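Local coordinates for protein intermedilysin (Streptococcus intermedius, PDB 5IMW) that probably forms pores in cholesterol-containing host cell membranes, lysing the cells after binding them as a monomer, changing conformation and assembling into an oligomeric complex, at residues Asn286-Ala291 against Lys303-Ile309; Thr203-Pro209 against Tyr238-Tyr244. One frame throughout, in Å; residues are numbered along the deposited sequence.

Contact 1. Residues Asn286-Ala291 against Lys303-Ile309. Unlike the reference sequence in segment 286-291: C290 (reference Thr). Unlike the reference sequence in segment 303-309: C305 (reference Ile).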
loop_
_atom_site.group_PDB
_atom_site.type_symbol
_atom_site.label_atom_id
_atom_site.label_comp_id
_atom_site.label_asym_id
_atom_site.label_seq_id
_atom_site.Cartn_x
_atom_site.Cartn_y
_atom_site.Cartn_z
ATOM N N ASN A 286 -13.643 -3.139 17.167
ATOM C CA ASN A 286 -14.902 -3.400 16.471
ATOM C C ASN A 286 -15.135 -2.286 15.454
ATOM O O ASN A 286 -15.419 -1.144 15.830
ATOM C CB ASN A 286 -16.062 -3.496 17.459
ATOM C CG ASN A 286 -16.020 -4.768 18.280
ATOM O OD1 ASN A 286 -14.957 -5.352 18.486
ATOM N ND2 ASN A 286 -17.181 -5.209 18.745
ATOM N N THR A 287 -15.024 -2.624 14.173
ATOM C CA THR A 287 -15.195 -1.686 13.071
ATOM C C THR A 287 -16.332 -2.145 12.162
ATOM O O THR A 287 -16.972 -3.174 12.392
ATOM C CB THR A 287 -13.898 -1.555 12.264
ATOM O OG1 THR A 287 -13.058 -2.688 12.520
ATOM C CG2 THR A 287 -13.154 -0.275 12.624
ATOM N N LYS A 288 -16.583 -1.351 11.124
ATOM C CA LYS A 288 -17.473 -1.715 10.033
ATOM C C LYS A 288 -16.643 -2.068 8.804
ATOM O O LYS A 288 -15.597 -1.463 8.551
ATOM C CB LYS A 288 -18.441 -0.573 9.699
ATOM C CG LYS A 288 -19.696 -0.528 10.564
ATOM C CD LYS A 288 -19.375 -0.558 12.048
ATOM C CE LYS A 288 -20.624 -0.346 12.891
ATOM N NZ LYS A 288 -21.679 -1.358 12.603
ATOM N N ILE A 289 -17.110 -3.060 8.046
ATOM C CA ILE A 289 -16.382 -3.565 6.888
ATOM C C ILE A 289 -17.306 -3.562 5.678
ATOM O O ILE A 289 -18.524 -3.734 5.797
ATOM C CB ILE A 289 -15.825 -4.991 7.121
ATOM C CG1 ILE A 289 -15.071 -5.087 8.459
ATOM C CG2 ILE A 289 -14.950 -5.410 5.936
ATOM C CD1 ILE A 289 -13.584 -5.316 8.349
ATOM N N CYS A 290 -16.711 -3.366 4.502
ATOM C CA CYS A 290 -17.412 -3.525 3.236
ATOM C C CYS A 290 -16.409 -4.023 2.208
ATOM O O CYS A 290 -15.316 -3.462 2.086
ATOM C CB CYS A 290 -18.044 -2.209 2.775
ATOM S SG CYS A 290 -19.611 -2.380 1.869
ATOM N N ALA A 291 -16.781 -5.072 1.476
ATOM C CA ALA A 291 -15.873 -5.731 0.551
ATOM C C ALA A 291 -16.558 -5.969 -0.786
ATOM O O ALA A 291 -17.779 -6.140 -0.861
ATOM C CB ALA A 291 -15.378 -7.070 1.112
ATOM N N LYS A 303 -20.542 -8.592 -3.400
ATOM C CA LYS A 303 -20.144 -7.614 -2.396
ATOM C C LYS A 303 -20.854 -7.887 -1.076
ATOM O O LYS A 303 -22.052 -8.181 -1.047
ATOM C CB LYS A 303 -20.470 -6.201 -2.882
ATOM C CG LYS A 303 -21.958 -5.954 -3.102
ATOM C CD LYS A 303 -22.218 -5.138 -4.362
ATOM C CE LYS A 303 -23.698 -5.132 -4.724
ATOM N NZ LYS A 303 -23.971 -5.888 -5.977
ATOM N N VAL A 304 -20.111 -7.780 0.024
ATOM C CA VAL A 304 -20.629 -8.076 1.358
ATOM C C VAL A 304 -20.243 -6.922 2.275
ATOM O O VAL A 304 -19.091 -6.825 2.711
ATOM C CB VAL A 304 -20.107 -9.406 1.909
ATOM C CG1 VAL A 304 -20.802 -9.749 3.227
ATOM C CG2 VAL A 304 -20.305 -10.517 0.893
ATOM N N CYS A 305 -21.200 -6.051 2.570
ATOM C CA CYS A 305 -21.048 -5.073 3.634
ATOM C C CYS A 305 -21.442 -5.714 4.962
ATOM O O CYS A 305 -22.260 -6.637 5.002
ATOM C CB CYS A 305 -21.909 -3.837 3.359
ATOM S SG CYS A 305 -21.040 -2.233 3.312
ATOM N N THR A 306 -20.835 -5.218 6.046
ATOM C CA THR A 306 -21.010 -5.711 7.416
ATOM C C THR A 306 -19.990 -6.803 7.727
ATOM O O THR A 306 -19.267 -7.257 6.834
ATOM C CB THR A 306 -22.436 -6.234 7.673
ATOM O OG1 THR A 306 -22.841 -5.888 9.002
ATOM C CG2 THR A 306 -22.524 -7.761 7.532
ATOM N N GLY A 307 -19.938 -7.240 8.985
ATOM C CA GLY A 307 -18.948 -8.204 9.419
ATOM C C GLY A 307 -17.877 -7.546 10.264
ATOM O O GLY A 307 -17.486 -6.407 9.994
ATOM N N ASN A 308 -17.399 -8.241 11.294
ATOM C CA ASN A 308 -16.392 -7.701 12.203
ATOM C C ASN A 308 -15.176 -8.618 12.174
ATOM O O ASN A 308 -15.200 -9.716 12.741
ATOM C CB ASN A 308 -16.954 -7.551 13.617
ATOM C CG ASN A 308 -18.041 -6.490 13.699
ATOM O OD1 ASN A 308 -18.694 -6.178 12.702
ATOM N ND2 ASN A 308 -18.235 -5.924 14.887
ATOM N N ILE A 309 -14.125 -8.161 11.497
ATOM C CA ILE A 309 -12.847 -8.853 11.323
ATOM C C ILE A 309 -12.969 -10.374 11.173
ATOM O O ILE A 309 -12.449 -10.940 10.204
ATOM C CB ILE A 309 -11.874 -8.479 12.466
ATOM C CG1 ILE A 309 -10.427 -8.733 12.032
ATOM C CG2 ILE A 309 -12.187 -9.210 13.772
ATOM C CD1 ILE A 309 -9.956 -7.802 10.927
#

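Contact 2. Residues Thr203-Pro209 against Tyr238-Tyr244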
loop_
_atom_site.group_PDB
_atom_site.type_symbol
_atom_site.label_atom_id
_atom_site.label_comp_id
_atom_site.label_asym_id
_atom_site.label_seq_id
_atom_site.Cartn_x
_atom_site.Cartn_y
_atom_site.Cartn_z
ATOM N N THR A 203 -1.455 -20.142 -12.814
ATOM C CA THR A 203 -1.094 -19.063 -13.722
ATOM C C THR A 203 -0.708 -19.651 -15.070
ATOM O O THR A 203 0.085 -20.597 -15.134
ATOM C CB THR A 203 0.068 -18.228 -13.167
ATOM O OG1 THR A 203 0.657 -18.898 -12.046
ATOM C CG2 THR A 203 -0.417 -16.857 -12.737
ATOM N N ALA A 204 -1.267 -19.089 -16.138
ATOM C CA ALA A 204 -0.934 -19.484 -17.500
ATOM C C ALA A 204 0.070 -18.485 -18.063
ATOM O O ALA A 204 -0.252 -17.305 -18.232
ATOM C CB ALA A 204 -2.187 -19.543 -18.375
ATOM N N SER A 205 1.281 -18.958 -18.344
ATOM C CA SER A 205 2.362 -18.121 -18.844
ATOM C C SER A 205 2.781 -18.601 -20.225
ATOM O O SER A 205 2.906 -19.806 -20.459
ATOM C CB SER A 205 3.565 -18.157 -17.900
ATOM O OG SER A 205 4.180 -19.434 -17.917
ATOM N N VAL A 206 3.008 -17.654 -21.135
ATOM C CA VAL A 206 3.353 -17.974 -22.515
ATOM C C VAL A 206 4.853 -18.194 -22.623
ATOM O O VAL A 206 5.652 -17.426 -22.076
ATOM C CB VAL A 206 2.894 -16.859 -23.476
ATOM C CG1 VAL A 206 1.412 -16.566 -23.292
ATOM C CG2 VAL A 206 3.719 -15.601 -23.272
ATOM N N ASP A 207 5.240 -19.240 -23.345
ATOM C CA ASP A 207 6.649 -19.460 -23.629
ATOM C C ASP A 207 7.194 -18.301 -24.454
ATOM O O ASP A 207 6.500 -17.747 -25.312
ATOM C CB ASP A 207 6.841 -20.780 -24.382
ATOM C CG ASP A 207 6.657 -22.000 -23.493
ATOM O OD1 ASP A 207 6.064 -21.869 -22.402
ATOM O OD2 ASP A 207 7.101 -23.097 -23.896
ATOM N N SER A 208 8.440 -17.928 -24.190
ATOM C CA SER A 208 9.063 -16.854 -24.947
ATOM C C SER A 208 9.110 -17.235 -26.426
ATOM O O SER A 208 9.590 -18.326 -26.761
ATOM C CB SER A 208 10.473 -16.580 -24.431
ATOM O OG SER A 208 11.348 -17.652 -24.744
ATOM N N PRO A 209 8.637 -16.381 -27.331
ATOM C CA PRO A 209 8.653 -16.745 -28.752
ATOM C C PRO A 209 10.069 -16.827 -29.297
ATOM O O PRO A 209 10.962 -16.076 -28.895
ATOM C CB PRO A 209 7.861 -15.614 -29.418
ATOM C CG PRO A 209 8.022 -14.456 -28.499
ATOM C CD PRO A 209 8.088 -15.030 -27.118
ATOM N N TYR A 238 2.976 -7.985 -25.188
ATOM C CA TYR A 238 2.068 -9.122 -25.169
ATOM C C TYR A 238 1.845 -9.582 -23.737
ATOM O O TYR A 238 2.761 -9.546 -22.911
ATOM C CB TYR A 238 2.601 -10.289 -26.013
ATOM C CG TYR A 238 3.873 -10.915 -25.490
ATOM C CD1 TYR A 238 5.112 -10.410 -25.847
ATOM C CD2 TYR A 238 3.833 -12.024 -24.654
ATOM C CE1 TYR A 238 6.280 -10.984 -25.381
ATOM C CE2 TYR A 238 4.996 -12.605 -24.182
ATOM C CZ TYR A 238 6.215 -12.080 -24.549
ATOM O OH TYR A 238 7.378 -12.649 -24.085
ATOM N N VAL A 239 0.616 -10.009 -23.452
ATOM C CA VAL A 239 0.259 -10.544 -22.145
ATOM C C VAL A 239 1.097 -11.786 -21.888
ATOM O O VAL A 239 0.838 -12.851 -22.457
ATOM C CB VAL A 239 -1.244 -10.864 -22.065
ATOM C CG1 VAL A 239 -1.596 -11.424 -20.704
ATOM C CG2 VAL A 239 -2.069 -9.621 -22.345
ATOM N N SER A 240 2.106 -11.661 -21.026
ATOM C CA SER A 240 3.013 -12.773 -20.779
ATOM C C SER A 240 2.399 -13.802 -19.839
ATOM O O SER A 240 2.535 -15.009 -20.064
ATOM C CB SER A 240 4.330 -12.251 -20.208
ATOM O OG SER A 240 4.090 -11.365 -19.128
ATOM N N ASN A 241 1.721 -13.346 -18.788
ATOM C CA ASN A 241 1.112 -14.236 -17.812
ATOM C C ASN A 241 -0.281 -13.733 -17.466
ATOM O O ASN A 241 -0.544 -12.527 -17.470
ATOM C CB ASN A 241 1.946 -14.339 -16.526
ATOM C CG ASN A 241 3.426 -14.517 -16.799
ATOM O OD1 ASN A 241 3.820 -15.132 -17.787
ATOM N ND2 ASN A 241 4.258 -13.977 -15.917
ATOM N N VAL A 242 -1.172 -14.676 -17.170
ATOM C CA VAL A 242 -2.505 -14.381 -16.659
ATOM C C VAL A 242 -2.736 -15.250 -15.432
ATOM O O VAL A 242 -2.512 -16.465 -15.476
ATOM C CB VAL A 242 -3.597 -14.633 -17.714
ATOM C CG1 VAL A 242 -4.967 -14.265 -17.166
ATOM C CG2 VAL A 242 -3.305 -13.843 -18.968
ATOM N N SER A 243 -3.180 -14.630 -14.343
ATOM C CA SER A 243 -3.389 -15.317 -13.077
ATOM C C SER A 243 -4.879 -15.520 -12.847
ATOM O O SER A 243 -5.671 -14.584 -12.997
ATOM C CB SER A 243 -2.783 -14.529 -11.916
ATOM O OG SER A 243 -1.409 -14.259 -12.132
ATOM N N TYR A 244 -5.250 -16.739 -12.485
ATOM C CA TYR A 244 -6.637 -17.094 -12.240
ATOM C C TYR A 244 -6.831 -17.393 -10.763
ATOM O O TYR A 244 -5.911 -17.844 -10.074
ATOM C CB TYR A 244 -7.057 -18.307 -13.078
ATOM C CG TYR A 244 -6.863 -18.129 -14.566
ATOM C CD1 TYR A 244 -5.652 -18.435 -15.173
ATOM C CD2 TYR A 244 -7.895 -17.659 -15.363
ATOM C CE1 TYR A 244 -5.476 -18.273 -16.529
ATOM C CE2 TYR A 244 -7.730 -17.493 -16.720
ATOM C CZ TYR A 244 -6.520 -17.803 -17.302
ATOM O OH TYR A 244 -6.355 -17.639 -18.662
#

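Contact 1. Residues Asn286-Ala291 against Lys303-Ile309
C290 and C305 are joined by a disulfide, SG to SG 2.0 Å, between two antiparallel strands whose alpha carbons lie 4.0 Å apart at this non-hydrogen-bonded pair. Neither cysteine belongs to the reference sequence, so the bond is a feature of this locked form, with a torsion of -116° about S-S. One step along, A291 and V304 form the hydrogen-bonded pair: V304 N reaches A291 O at 3.0 Å, and the return bond from A291 N to V304 O is 3.2 Å. T306 N adds a bond of 2.8 Å to I289 O. Here 304-305 is the short edge strand of the five-stranded sheet; in cholesterol-dependent cytolysins this strand is thought to move off its neighbour so that subunits can pair, and the disulfide would hold it in place. Strand 288-291 is the tightly packed side. The CG1 branch of I289 lies against the backbone carbonyl of G307, and with A291 it packs on V250 of strand 246-254. G307 takes backbone angles open to glycine (phi 106°, psi 143°), letting the chain turn close beside I289. The edge strand is looser: V304, on the same face as A291, is only partly covered, C305 is exposed, K303 leads its chain away, and exposed N308 flanks T287 beyond the last backbone bond.

Contact 2. Residues Thr203-Pro209 against Tyr238-Tyr244
V206 and Y238 face each other where two antiparallel strands of the sheet that includes 202-206, 236-244 and 329-337 begin to diverge, beside a classic beta bulge at S240 and N241. Both bulge residues lie opposite T334 of strand 329-337, and the helix-like backbone of S240 makes the kink. The two side chains slide past one another in opposite directions. CG2 of V206 comes to the edge of the tyrosine ring, near its plane, 3.4 Å from Y238 CE2; the other methyl, CG1, sits beside the backbone oxygens of S240 and V239. Y238 carries its ring between its own backbone N and carbonyl carbon (chi1 65°), which lays the ring alongside V206 of the opposing strand. P209 approaches from the opposite direction and meets the phenol end obliquely, its CD 3.9 Å from Y238 OH. The hydroxyl itself is satisfied elsewhere, by a hydrogen bond to OD1 of N341.

At the far end of the pairing the same strand again supplies the aromatic, Y244, and 203-209 a small residue. A204 presents its methyl to the edge of the Y244 ring, in the ring plane, with CB 4.0 Å from CE1. That ring also meets Y202 at a shallow angle between planes, and it packs on P330 and A328, so A204 closes one part of a largely buried apolar patch. T203, S205, N241 and S243 line the other, partly exposed face.

Between the two ends the backbones are bonded reciprocally at A204 and V242: A204 N lies 3.0 Å from V242 O, and V242 N the same distance from A204 O. Next to the bulge, V206 N is hydrogen-bonded to S240 O, 2.9 Å away, with an N-H...O angle of 167°.

How the contacts relate
Contacts 1 and 2 sit in separate sheets of the same chain, centres about 35 Å apart and nearest atoms about 18 Å apart, without touching. They are nevertheless connected through the strands: 202-206 follows directly on 191-200, and 236-244 leads into 246-254, so both strands of contact 2 run on into the five-stranded sheet. There strand 246-254 is the inner neighbour of 288-294, on whose outer side contact 1 lies. Contact 2 thus belongs to the region from which this sheet extends, and contact 1 to its far edge. Both lie away from the zinc and copper sites seen in crystals of this toxin, and along the sequence contact 2 closes before contact 1 opens.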